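Long-range contacts in NUDIX hydrolase (Jonesia denitrificans, PDB 4KTB), which is of unknown function but belongs to the Nudix clan and may act as an asymmetric diadenosine tetraphosphate hydrolase: residues Tyr41-Pro46 with Arg72-Gly77; Phe112-Tyr117 with Val134-Ile139; Pro99-Ser104 with Val140-Asp145; Ile93-Gly98 with Pro148-Leu153. One frame throughout, in Å; residues are numbered along the deposited sequence.

Interaction 1: residues Tyr41-Pro46 with Arg72-Gly77. With NA (sodium ion), chain E.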
loop_
_atom_site.group_PDB
_atom_site.type_symbol
_atom_site.label_atom_id
_atom_site.label_comp_id
_atom_site.label_asym_id
_atom_site.label_seq_id
_atom_site.Cartn_x
_atom_site.Cartn_y
_atom_site.Cartn_z
ATOM N N TYR A 41 -11.645 6.507 -13.245
ATOM C CA TYR A 41 -12.701 5.671 -12.715
ATOM C C TYR A 41 -12.386 5.269 -11.289
ATOM O O TYR A 41 -11.260 5.399 -10.850
ATOM C CB TYR A 41 -12.817 4.402 -13.566
ATOM C CG TYR A 41 -13.893 4.523 -14.594
ATOM C CD1 TYR A 41 -13.879 5.554 -15.508
ATOM C CD2 TYR A 41 -14.950 3.635 -14.620
ATOM C CE1 TYR A 41 -14.880 5.679 -16.448
ATOM C CE2 TYR A 41 -15.957 3.749 -15.553
ATOM C CZ TYR A 41 -15.913 4.772 -16.464
ATOM O OH TYR A 41 -16.912 4.892 -17.394
ATOM N N VAL A 42 -13.396 4.775 -10.580
ATOM C CA VAL A 42 -13.181 4.043 -9.333
ATOM C C VAL A 42 -13.876 2.688 -9.389
ATOM O O VAL A 42 -14.896 2.528 -10.061
ATOM C CB VAL A 42 -13.697 4.804 -8.068
ATOM C CG1 VAL A 42 -12.814 6.008 -7.725
ATOM C CG2 VAL A 42 -15.158 5.215 -8.240
ATOM N N ASP A 43 -13.299 1.724 -8.681
ATOM C CA ASP A 43 -13.972 0.473 -8.391
ATOM C C ASP A 43 -13.995 0.323 -6.888
ATOM O O ASP A 43 -12.995 0.596 -6.211
ATOM C CB ASP A 43 -13.234 -0.720 -9.006
ATOM C CG ASP A 43 -13.454 -0.846 -10.502
ATOM O OD1 ASP A 43 -14.485 -1.407 -10.901
ATOM O OD2 ASP A 43 -12.587 -0.401 -11.280
ATOM N N ALA A 44 -15.147 -0.076 -6.369
ATOM C CA ALA A 44 -15.277 -0.360 -4.953
ATOM C C ALA A 44 -15.709 -1.802 -4.821
ATOM O O ALA A 44 -16.708 -2.194 -5.408
ATOM C CB ALA A 44 -16.298 0.548 -4.328
ATOM N N VAL A 45 -14.956 -2.583 -4.053
ATOM C CA VAL A 45 -15.363 -3.941 -3.713
ATOM C C VAL A 45 -16.111 -3.894 -2.380
ATOM O O VAL A 45 -15.523 -3.586 -1.336
ATOM C CB VAL A 45 -14.174 -4.912 -3.653
ATOM C CG1 VAL A 45 -14.575 -6.189 -2.972
ATOM C CG2 VAL A 45 -13.685 -5.245 -5.035
ATOM N N PRO A 46 -17.424 -4.169 -2.420
ATOM C CA PRO A 46 -18.240 -3.995 -1.213
ATOM C C PRO A 46 -18.197 -5.244 -0.351
ATOM O O PRO A 46 -18.488 -6.346 -0.849
ATOM C CB PRO A 46 -19.658 -3.792 -1.773
ATOM C CG PRO A 46 -19.470 -3.590 -3.292
ATOM C CD PRO A 46 -18.257 -4.387 -3.613
ATOM N N ARG A 72 -22.299 -10.145 -13.237
ATOM C CA ARG A 72 -22.131 -9.751 -11.846
ATOM C C ARG A 72 -21.061 -8.664 -11.777
ATOM O O ARG A 72 -19.982 -8.818 -12.361
ATOM C CB ARG A 72 -21.742 -10.956 -10.983
ATOM C CG ARG A 72 -22.869 -11.951 -10.769
ATOM C CD ARG A 72 -22.374 -13.170 -10.040
ATOM N NE ARG A 72 -23.464 -14.021 -9.575
ATOM C CZ ARG A 72 -24.056 -14.939 -10.324
ATOM N NH1 ARG A 72 -25.041 -15.661 -9.822
ATOM N NH2 ARG A 72 -23.653 -15.136 -11.571
ATOM N N ALA A 73 -21.358 -7.579 -11.063
ATOM C CA ALA A 73 -20.537 -6.368 -11.116
ATOM C C ALA A 73 -20.116 -5.825 -9.760
ATOM O O ALA A 73 -20.882 -5.854 -8.799
ATOM C CB ALA A 73 -21.256 -5.269 -11.899
ATOM N N LEU A 74 -18.895 -5.301 -9.714
ATOM C CA LEU A 74 -18.426 -4.511 -8.591
ATOM C C LEU A 74 -19.112 -3.146 -8.615
ATOM O O LEU A 74 -19.933 -2.857 -9.483
ATOM C CB LEU A 74 -16.915 -4.334 -8.694
ATOM C CG LEU A 74 -16.159 -5.662 -8.728
ATOM C CD1 LEU A 74 -14.675 -5.451 -8.990
ATOM C CD2 LEU A 74 -16.334 -6.356 -7.418
ATOM N N VAL A 75 -18.778 -2.294 -7.662
ATOM C CA VAL A 75 -19.296 -0.940 -7.704
ATOM C C VAL A 75 -18.262 -0.074 -8.423
ATOM O O VAL A 75 -17.124 0.047 -7.976
ATOM C CB VAL A 75 -19.619 -0.441 -6.297
ATOM C CG1 VAL A 75 -19.828 1.083 -6.275
ATOM C CG2 VAL A 75 -20.844 -1.192 -5.756
ATOM N N SER A 76 -18.659 0.502 -9.555
ATOM C CA SER A 76 -17.689 1.041 -10.499
ATOM C C SER A 76 -18.224 2.229 -11.289
ATOM O O SER A 76 -19.378 2.242 -11.710
ATOM C CB SER A 76 -17.256 -0.059 -11.468
ATOM O OG SER A 76 -16.430 0.454 -12.496
ATOM N N GLY A 77 -17.375 3.224 -11.503
ATOM C CA GLY A 77 -17.802 4.371 -12.265
ATOM C C GLY A 77 -16.807 5.506 -12.329
ATOM O O GLY A 77 -15.779 5.513 -11.649
HETATM NA NA NA E . -21.586 1.950 -12.194
HETATM O O HOH W 1 -21.302 -0.135 -11.112
HETATM O O HOH W 2 -21.963 3.294 -10.349
HETATM O O HOH W 3 -21.123 0.321 -13.711
HETATM O O HOH W 4 -24.148 0.801 -11.696
HETATM O O HOH W 5 -21.832 3.789 -13.716
#

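Interaction 2: residues Phe112-Tyr117 with Val134-Ile139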
loop_
_atom_site.group_PDB
_atom_site.type_symbol
_atom_site.label_atom_id
_atom_site.label_comp_id
_atom_site.label_asym_id
_atom_site.label_seq_id
_atom_site.Cartn_x
_atom_site.Cartn_y
_atom_site.Cartn_z
ATOM N N PHE A 112 -5.906 -0.317 -3.484
ATOM C CA PHE A 112 -5.184 -1.556 -3.375
ATOM C C PHE A 112 -4.567 -1.906 -4.723
ATOM O O PHE A 112 -3.630 -2.698 -4.798
ATOM C CB PHE A 112 -6.071 -2.665 -2.816
ATOM C CG PHE A 112 -6.974 -3.301 -3.826
ATOM C CD1 PHE A 112 -6.530 -4.353 -4.617
ATOM C CD2 PHE A 112 -8.281 -2.881 -3.954
ATOM C CE1 PHE A 112 -7.366 -4.947 -5.534
ATOM C CE2 PHE A 112 -9.125 -3.474 -4.868
ATOM C CZ PHE A 112 -8.667 -4.507 -5.659
ATOM N N THR A 113 -5.080 -1.312 -5.791
ATOM C CA THR A 113 -4.478 -1.494 -7.110
ATOM C C THR A 113 -5.021 -0.457 -8.042
ATOM O O THR A 113 -5.892 0.319 -7.677
ATOM C CB THR A 113 -4.775 -2.877 -7.755
ATOM O OG1 THR A 113 -3.903 -3.074 -8.866
ATOM C CG2 THR A 113 -6.183 -2.923 -8.297
ATOM N N VAL A 114 -4.479 -0.447 -9.247
ATOM C CA VAL A 114 -5.027 0.337 -10.320
ATOM C C VAL A 114 -5.354 -0.611 -11.459
ATOM O O VAL A 114 -4.500 -1.354 -11.920
ATOM C CB VAL A 114 -4.061 1.404 -10.786
ATOM C CG1 VAL A 114 -4.651 2.151 -11.962
ATOM C CG2 VAL A 114 -3.736 2.373 -9.645
ATOM N N ALA A 115 -6.610 -0.594 -11.887
ATOM C CA ALA A 115 -7.087 -1.480 -12.946
ATOM C C ALA A 115 -7.241 -0.663 -14.223
ATOM O O ALA A 115 -8.043 0.284 -14.276
ATOM C CB ALA A 115 -8.412 -2.096 -12.572
ATOM N N GLU A 116 -6.488 -1.035 -15.248
ATOM C CA GLU A 116 -6.454 -0.264 -16.461
ATOM C C GLU A 116 -7.239 -0.986 -17.535
ATOM O O GLU A 116 -6.728 -1.876 -18.206
ATOM C CB GLU A 116 -5.000 -0.032 -16.845
ATOM C CG GLU A 116 -4.213 0.524 -15.670
ATOM C CD GLU A 116 -2.723 0.695 -15.930
ATOM O OE1 GLU A 116 -1.941 0.503 -14.977
ATOM O OE2 GLU A 116 -2.325 1.044 -17.062
ATOM N N TYR A 117 -8.503 -0.610 -17.651
ATOM C CA TYR A 117 -9.388 -1.196 -18.632
ATOM C C TYR A 117 -9.079 -0.596 -19.981
ATOM O O TYR A 117 -9.309 0.595 -20.204
ATOM C CB TYR A 117 -10.848 -0.909 -18.291
ATOM C CG TYR A 117 -11.340 -1.396 -16.941
ATOM C CD1 TYR A 117 -11.223 -0.594 -15.806
ATOM C CD2 TYR A 117 -11.972 -2.629 -16.813
ATOM C CE1 TYR A 117 -11.692 -1.016 -14.584
ATOM C CE2 TYR A 117 -12.440 -3.067 -15.595
ATOM C CZ TYR A 117 -12.298 -2.256 -14.485
ATOM O OH TYR A 117 -12.766 -2.674 -13.269
ATOM N N VAL A 134 -8.815 4.205 -16.432
ATOM C CA VAL A 134 -7.810 3.929 -15.428
ATOM C C VAL A 134 -8.509 4.027 -14.082
ATOM O O VAL A 134 -8.926 5.107 -13.665
ATOM C CB VAL A 134 -6.661 4.936 -15.513
ATOM C CG1 VAL A 134 -5.614 4.674 -14.422
ATOM C CG2 VAL A 134 -6.009 4.864 -16.882
ATOM N N SER A 135 -8.644 2.895 -13.400
ATOM C CA SER A 135 -9.487 2.852 -12.222
ATOM C C SER A 135 -8.742 2.603 -10.920
ATOM O O SER A 135 -7.990 1.639 -10.801
ATOM C CB SER A 135 -10.563 1.785 -12.385
ATOM O OG SER A 135 -11.525 1.926 -11.366
ATOM N N LEU A 136 -8.999 3.459 -9.934
ATOM C CA LEU A 136 -8.465 3.285 -8.583
ATOM C C LEU A 136 -9.405 2.402 -7.780
ATOM O O LEU A 136 -10.557 2.767 -7.525
ATOM C CB LEU A 136 -8.326 4.634 -7.882
ATOM C CG LEU A 136 -7.364 5.596 -8.563
ATOM C CD1 LEU A 136 -7.408 6.965 -7.907
ATOM C CD2 LEU A 136 -5.969 5.049 -8.496
ATOM N N ALA A 137 -8.918 1.231 -7.390
ATOM C CA ALA A 137 -9.801 0.228 -6.828
ATOM C C ALA A 137 -9.669 0.208 -5.327
ATOM O O ALA A 137 -8.568 0.277 -4.795
ATOM C CB ALA A 137 -9.511 -1.140 -7.415
ATOM N N TYR A 138 -10.798 0.117 -4.641
ATOM C CA TYR A 138 -10.764 0.017 -3.199
ATOM C C TYR A 138 -11.689 -1.078 -2.706
ATOM O O TYR A 138 -12.706 -1.375 -3.320
ATOM C CB TYR A 138 -11.159 1.348 -2.555
ATOM C CG TYR A 138 -10.338 2.544 -2.987
ATOM C CD1 TYR A 138 -10.638 3.213 -4.157
ATOM C CD2 TYR A 138 -9.285 3.016 -2.212
ATOM C CE1 TYR A 138 -9.917 4.310 -4.559
ATOM C CE2 TYR A 138 -8.545 4.127 -2.610
ATOM C CZ TYR A 138 -8.878 4.763 -3.794
ATOM O OH TYR A 138 -8.188 5.855 -4.236
ATOM N N ILE A 139 -11.315 -1.685 -1.590
ATOM C CA ILE A 139 -12.225 -2.535 -0.845
ATOM C C ILE A 139 -13.007 -1.644 0.113
ATOM O O ILE A 139 -12.416 -0.939 0.945
ATOM C CB ILE A 139 -11.458 -3.550 -0.012
ATOM C CG1 ILE A 139 -10.798 -4.590 -0.913
ATOM C CG2 ILE A 139 -12.370 -4.249 0.971
ATOM C CD1 ILE A 139 -9.811 -5.456 -0.174
#

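Interaction 3: residues Pro99-Ser104 with Val140-Asp145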
loop_
_atom_site.group_PDB
_atom_site.type_symbol
_atom_site.label_atom_id
_atom_site.label_comp_id
_atom_site.label_asym_id
_atom_site.label_seq_id
_atom_site.Cartn_x
_atom_site.Cartn_y
_atom_site.Cartn_z
ATOM N N PRO A 99 -28.835 4.565 0.020
ATOM C CA PRO A 99 -28.277 5.649 0.825
ATOM C C PRO A 99 -27.983 5.252 2.256
ATOM O O PRO A 99 -27.463 6.073 3.006
ATOM C CB PRO A 99 -29.397 6.678 0.816
ATOM C CG PRO A 99 -30.633 5.844 0.778
ATOM C CD PRO A 99 -30.299 4.674 -0.103
ATOM N N VAL A 100 -28.314 4.031 2.641
ATOM C CA VAL A 100 -28.031 3.616 4.003
ATOM C C VAL A 100 -27.043 2.451 4.074
ATOM O O VAL A 100 -26.998 1.740 5.075
ATOM C CB VAL A 100 -29.315 3.250 4.767
ATOM C CG1 VAL A 100 -30.214 4.476 4.918
ATOM C CG2 VAL A 100 -30.053 2.121 4.051
ATOM N N ALA A 101 -26.239 2.266 3.026
ATOM C CA ALA A 101 -25.261 1.176 3.004
ATOM C C ALA A 101 -24.171 1.375 4.052
ATOM O O ALA A 101 -23.535 0.423 4.489
ATOM C CB ALA A 101 -24.644 1.048 1.626
ATOM N N LEU A 102 -23.971 2.627 4.440
ATOM C CA LEU A 102 -22.962 2.994 5.430
ATOM C C LEU A 102 -21.579 2.451 5.098
ATOM O O LEU A 102 -21.017 1.662 5.859
ATOM C CB LEU A 102 -23.354 2.494 6.822
ATOM C CG LEU A 102 -24.700 2.910 7.404
ATOM C CD1 LEU A 102 -24.887 2.299 8.794
ATOM C CD2 LEU A 102 -24.795 4.425 7.455
ATOM N N PRO A 103 -21.021 2.878 3.965
ATOM C CA PRO A 103 -19.678 2.416 3.619
ATOM C C PRO A 103 -18.635 3.005 4.572
ATOM O O PRO A 103 -18.834 4.106 5.103
ATOM C CB PRO A 103 -19.473 3.007 2.225
ATOM C CG PRO A 103 -20.390 4.218 2.182
ATOM C CD PRO A 103 -21.594 3.761 2.933
ATOM N N SER A 104 -17.543 2.277 4.788
ATOM C CA SER A 104 -16.367 2.857 5.421
ATOM C C SER A 104 -15.354 3.252 4.352
ATOM O O SER A 104 -14.540 2.436 3.923
ATOM C CB SER A 104 -15.737 1.877 6.399
ATOM O OG SER A 104 -16.598 1.651 7.494
ATOM N N VAL A 140 -14.332 -1.684 0.019
ATOM C CA VAL A 140 -15.160 -0.833 0.860
ATOM C C VAL A 140 -16.095 -1.647 1.758
ATOM O O VAL A 140 -17.033 -2.291 1.280
ATOM C CB VAL A 140 -15.968 0.181 0.044
ATOM C CG1 VAL A 140 -16.675 1.147 0.992
ATOM C CG2 VAL A 140 -15.070 0.952 -0.926
ATOM N N PRO A 141 -15.814 -1.648 3.069
ATOM C CA PRO A 141 -16.773 -2.338 3.921
ATOM C C PRO A 141 -18.006 -1.461 3.991
ATOM O O PRO A 141 -17.879 -0.229 3.957
ATOM C CB PRO A 141 -16.063 -2.400 5.284
ATOM C CG PRO A 141 -14.589 -2.202 4.962
ATOM C CD PRO A 141 -14.614 -1.228 3.812
ATOM N N VAL A 142 -19.176 -2.087 4.018
ATOM C CA VAL A 142 -20.418 -1.354 4.206
ATOM C C VAL A 142 -20.978 -1.767 5.534
ATOM O O VAL A 142 -21.035 -2.959 5.846
ATOM C CB VAL A 142 -21.444 -1.635 3.106
ATOM C CG1 VAL A 142 -21.121 -0.811 1.886
ATOM C CG2 VAL A 142 -21.458 -3.110 2.769
ATOM N N ARG A 143 -21.377 -0.772 6.316
ATOM C CA ARG A 143 -21.755 -1.006 7.696
ATOM C C ARG A 143 -23.276 -1.059 7.872
ATOM O O ARG A 143 -23.766 -1.496 8.914
ATOM C CB ARG A 143 -21.139 0.069 8.605
ATOM C CG ARG A 143 -19.655 0.351 8.359
ATOM C CD ARG A 143 -18.755 -0.730 8.933
ATOM N NE ARG A 143 -17.377 -0.614 8.448
ATOM C CZ ARG A 143 -16.323 -1.191 9.019
ATOM N NH1 ARG A 143 -15.112 -1.027 8.503
ATOM N NH2 ARG A 143 -16.488 -1.925 10.106
ATOM N N GLY A 144 -24.019 -0.634 6.853
ATOM C CA GLY A 144 -25.471 -0.601 6.937
ATOM C C GLY A 144 -26.165 -1.525 5.954
ATOM O O GLY A 144 -25.525 -2.330 5.281
ATOM N N ASP A 145 -27.483 -1.413 5.869
ATOM C CA ASP A 145 -28.245 -2.274 4.983
ATOM C C ASP A 145 -28.140 -1.761 3.548
ATOM O O ASP A 145 -28.062 -0.552 3.306
ATOM C CB ASP A 145 -29.707 -2.364 5.440
ATOM C CG ASP A 145 -29.861 -3.026 6.808
ATOM O OD1 ASP A 145 -29.828 -4.274 6.877
ATOM O OD2 ASP A 145 -30.027 -2.305 7.817
#

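Interaction 4: residues Ile93-Gly98 with Pro148-Leu153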
loop_
_atom_site.group_PDB
_atom_site.type_symbol
_atom_site.label_atom_id
_atom_site.label_comp_id
_atom_site.label_asym_id
_atom_site.label_seq_id
_atom_site.Cartn_x
_atom_site.Cartn_y
_atom_site.Cartn_z
ATOM N N ILE A 93 -21.324 4.282 -4.246
ATOM C CA ILE A 93 -21.868 3.356 -3.264
ATOM C C ILE A 93 -23.357 3.611 -3.030
ATOM O O ILE A 93 -24.166 2.682 -3.021
ATOM C CB ILE A 93 -21.097 3.439 -1.935
ATOM C CG1 ILE A 93 -19.671 2.929 -2.116
ATOM C CG2 ILE A 93 -21.781 2.623 -0.852
ATOM C CD1 ILE A 93 -19.562 1.411 -2.123
ATOM N N GLU A 94 -23.718 4.874 -2.838
ATOM C CA GLU A 94 -25.113 5.242 -2.657
ATOM C C GLU A 94 -25.916 4.838 -3.890
ATOM O O GLU A 94 -26.982 4.245 -3.783
ATOM C CB GLU A 94 -25.202 6.751 -2.438
ATOM C CG GLU A 94 -26.441 7.211 -1.733
ATOM C CD GLU A 94 -27.559 7.542 -2.686
ATOM O OE1 GLU A 94 -27.275 7.738 -3.885
ATOM O OE2 GLU A 94 -28.726 7.615 -2.241
ATOM N N LYS A 95 -25.368 5.150 -5.061
ATOM C CA LYS A 95 -26.005 4.891 -6.352
ATOM C C LYS A 95 -26.344 3.425 -6.612
ATOM O O LYS A 95 -27.381 3.126 -7.199
ATOM C CB LYS A 95 -25.118 5.427 -7.485
ATOM C CG LYS A 95 -25.588 5.094 -8.887
ATOM C CD LYS A 95 -24.769 5.856 -9.919
ATOM C CE LYS A 95 -25.042 5.336 -11.313
ATOM N NZ LYS A 95 -24.861 3.861 -11.342
ATOM N N ASP A 96 -25.480 2.509 -6.185
ATOM C CA ASP A 96 -25.685 1.082 -6.467
ATOM C C ASP A 96 -26.348 0.316 -5.308
ATOM O O ASP A 96 -27.026 -0.686 -5.527
ATOM C CB ASP A 96 -24.346 0.409 -6.848
ATOM C CG ASP A 96 -24.041 0.480 -8.344
ATOM O OD1 ASP A 96 -24.977 0.367 -9.160
ATOM O OD2 ASP A 96 -22.859 0.639 -8.710
ATOM N N LEU A 97 -26.152 0.798 -4.081
ATOM C CA LEU A 97 -26.491 0.016 -2.883
ATOM C C LEU A 97 -27.473 0.710 -1.949
ATOM O O LEU A 97 -27.828 0.174 -0.894
ATOM C CB LEU A 97 -25.230 -0.323 -2.084
ATOM C CG LEU A 97 -24.173 -1.194 -2.763
ATOM C CD1 LEU A 97 -23.042 -1.480 -1.797
ATOM C CD2 LEU A 97 -24.807 -2.494 -3.278
ATOM N N GLY A 98 -27.891 1.909 -2.327
ATOM C CA GLY A 98 -28.810 2.672 -1.507
ATOM C C GLY A 98 -28.093 3.597 -0.538
ATOM O O GLY A 98 -26.900 3.429 -0.272
ATOM N N PRO A 148 -29.985 -3.420 -3.965
ATOM C CA PRO A 148 -29.546 -3.144 -5.339
ATOM C C PRO A 148 -30.387 -2.040 -5.977
ATOM O O PRO A 148 -31.617 -2.143 -6.020
ATOM C CB PRO A 148 -29.777 -4.479 -6.061
ATOM C CG PRO A 148 -30.821 -5.184 -5.239
ATOM C CD PRO A 148 -30.536 -4.775 -3.813
ATOM N N GLN A 149 -29.734 -0.994 -6.471
ATOM C CA GLN A 149 -30.464 0.149 -7.019
ATOM C C GLN A 149 -30.459 0.227 -8.544
ATOM O O GLN A 149 -29.583 -0.328 -9.213
ATOM C CB GLN A 149 -29.900 1.465 -6.467
ATOM C CG GLN A 149 -29.706 1.510 -4.959
ATOM C CD GLN A 149 -30.993 1.746 -4.211
ATOM O OE1 GLN A 149 -31.335 0.999 -3.295
ATOM N NE2 GLN A 149 -31.709 2.795 -4.585
ATOM N N GLN A 150 -31.448 0.940 -9.075
ATOM C CA GLN A 150 -31.496 1.300 -10.492
ATOM C C GLN A 150 -31.414 0.089 -11.435
ATOM O O GLN A 150 -32.301 -0.775 -11.409
ATOM C CB GLN A 150 -30.433 2.373 -10.795
ATOM C CG GLN A 150 -30.621 3.641 -9.935
ATOM C CD GLN A 150 -29.646 4.774 -10.248
ATOM O OE1 GLN A 150 -28.536 4.549 -10.729
ATOM N NE2 GLN A 150 -30.064 6.006 -9.961
ATOM N N ASN A 151 -30.372 0.013 -12.258
ATOM C CA ASN A 151 -30.272 -1.104 -13.191
ATOM C C ASN A 151 -29.736 -2.383 -12.555
ATOM O O ASN A 151 -29.506 -3.370 -13.249
ATOM C CB ASN A 151 -29.470 -0.722 -14.442
ATOM C CG ASN A 151 -30.213 0.261 -15.331
ATOM O OD1 ASN A 151 -31.134 0.941 -14.881
ATOM N ND2 ASN A 151 -29.825 0.329 -16.605
ATOM N N ASN A 152 -29.549 -2.358 -11.235
ATOM C CA ASN A 152 -29.126 -3.545 -10.501
ATOM C C ASN A 152 -30.284 -4.452 -10.095
ATOM O O ASN A 152 -31.111 -4.088 -9.268
ATOM C CB ASN A 152 -28.328 -3.150 -9.270
ATOM C CG ASN A 152 -27.026 -2.510 -9.626
ATOM O OD1 ASN A 152 -26.303 -3.023 -10.460
ATOM N ND2 ASN A 152 -26.730 -1.365 -9.019
ATOM N N LEU A 153 -30.322 -5.640 -10.680
ATOM C CA LEU A 153 -31.398 -6.587 -10.443
ATOM C C LEU A 153 -31.355 -7.197 -9.049
ATOM O O LEU A 153 -32.388 -7.473 -8.450
ATOM C CB LEU A 153 -31.360 -7.674 -11.515
ATOM C CG LEU A 153 -31.710 -7.112 -12.895
ATOM C CD1 LEU A 153 -31.352 -8.085 -13.999
ATOM C CD2 LEU A 153 -33.197 -6.747 -12.977
#

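Interaction 1: residues Tyr41-Pro46 with Arg72-Gly77
A44 and V75 form the close-packed centre of this antiparallel pairing: A44 N donates to V75 O at 2.6 Å, and V75 N answers to A44 O at 3.1 Å. V42 and G77 repeat the exchange, V42 N lying 2.7 Å from G77 O. Between these two hydrogen-bonded pairs, D43 and S76 make a non-hydrogen-bonded pair. Apolar groups close up alongside: P46 CG rests on V75 CG2 at 3.7 Å, and V45 CG2 meets L74 CD2 obliquely at the same distance. Y41 lays one ring face over G77 C, which sits 3.5 Å above the ring plane and toward its rim, where a glycine presents bare backbone. The pairing illustrates how a mixed Nudix-type sheet is built on an inner strand, since strand 39-49 takes strand 75-78 antiparallel and strand 133-141 parallel. D43 spans both joints: its OD2 is hydrogen-bonded to S135 OG and Y117 OH, whereas its OD1 has a weak, unsettled link to S76 OG. The loose side lies beyond S76, whose backbone turns to water and metal. S76 O binds a sodium ion at 2.3 Å; five waters complete the shell, one of them, 2.9 Å from the sodium, being distinctly farther out than the rest. One of the nearer waters accepts from S76 N at 3.1 Å and reaches only weakly toward L74 O.

Interaction 2: residues Phe112-Tyr117 with Val134-Ile139
A115 and S135 carry the most regular part of the backbone ladder, A115 N to S135 O and S135 N to A115 O both measuring 2.8 Å. Toward F112 the bonding is less even: A137 N reaches T113 O at 3.2 Å, while A137 O accepts a hydrogen bond from F112 N. This is the antiparallel partnership of strands 113-118 and 133-141 in the mixed sheet of the Nudix-like fold; the axes of 113-117 and 134-139 run 151° apart. Apolar contacts line one face, where V114 CG2 lies beside L136 CD2 at 3.7 Å and V114 CG1 crosses V134 CG1. Across this face a second subunit packs, its own L136 against L136. The aromatic contacts use the other side. With CG between the backbone N and the carbonyl carbon (chi1 81°), the F112 ring comes to A137, CE2 standing 3.5 Å from A137 CB, turns its edge to Y138 CA and packs on A183 of helix 176-186. An alanine in place of F112 would probably open a gap between A137, Y138 CA and A183. Y117 likewise offers a ring edge, CE1 lying 3.7 Å from S135 CB. The hydroxyls of Y117 and S135 find their polar partner, D43, on strand 39-49.

Interaction 3: residues Pro99-Ser104 with Val140-Asp145
R143 and S104 are brought together by similar first torsions, each setting its gamma atom anti to the carbonyl carbon (chi1 -47° for R143 CG, -67° for S104 OG), and R143 then bends at chi2. The contact is an irregular antiparallel continuation of strand 133-141 of the mixed sheet of this Nudix-clan fold, in which the chain leaving that strand runs back along the loop after helix 85-97 with a single backbone bridge, P103 to V142. S104 OG lies at the edge of the R143 guanidinium, near its plane, and takes a weak, bent hydrogen bond from R143 NE at 2.6 Å. A leucine in place of R143 would probably leave S104 OG without this donor and its hydroxyl freer to turn. R143 also packs on S104 of the third subunit, where two R143 guanidinium groups come close as like charges.

Three backbone bonds join the two chains. S104 N bonds to P141 O at 2.7 Å and nearly straight, whereas A101 O and L102 O receive G144 N and R143 N from well above their carbonyl planes; the R143 N to L102 O separation is modelled very short. P103 CB rests on V140 CG1 at 3.6 Å, and A101 CB touches V142 CG1 more loosely. G144 fits where a side chain would run into V100 O and L102 CG, and without one L102 CD1 can settle 3.5 Å from G144 CA. In a separate close contact, L102 CB comes to 3.2 Å from G144 N.

Interaction 4: residues Ile93-Gly98 with Pro148-Leu153
Q149, D96 and K95 carry most of this meeting between the last turn of a helix and a loop, and each is met in a different way. The backbone N of Q149 donates to D96 O at 2.9 Å, approaching from above the carbonyl plane, while the aliphatic part of its side chain lies against the same turn: Q149 CB is 3.1 Å from K95 O, and Q149 CG, anti to the carbonyl carbon (chi1 -48°), comes 3.2 Å from G98 N. G98 leaves the helix with positive phi, and at these backbone angles a side chain would be jammed against the carbonyl O of the preceding residue, which calls for glycine.

D96 uses its carboxylate instead. OD1 accepts N152 ND2 at a modelled 2.5 Å, very short for such a bond; the two side chains cross at about a right angle, with carboxylate and amide planes 56° apart. N152 is presented by a type II' beta turn from Q149 to N152, closed by N152 N to Q149 O at 2.9 Å, so that one tight turn supplies both hydrogen bonds to D96. R63 adds a weak, long ion pair to OD1 of the same carboxylate.

K95 contributes mainly hydrocarbon: its chain crosses that of Q150 at about a right angle, CG lying 3.5 Å from Q150 OE1. The nearest atom of the K95 side chain is about 4 Å from the sodium ion, without being one of its ligands. On the inner side of helix 85-97, I93 packs on A44 and L97 on P46 of strand 39-49, and L97 further touches L61 of strand 55-64 and L155 of strand 154-158.

In the fold
From the N terminus, interaction 1 comes first: it closes an all-beta excursion and is complete before the others open. Interaction 4 then opens at the end of helix 85-97, and the segments of interaction 3 follow within it, those of interaction 2 within interaction 3, so these three close in reverse order, nested without crossing. Interactions 2 and 3 use successive parts of strand 133-141, which joins both to interaction 1 through strand 39-49. Interaction 4 reaches interaction 1 from the helix side and touches interaction 3 through I93 and L97, whereas interactions 2 and 4 lie on opposite sides of the chain's centre, without touching.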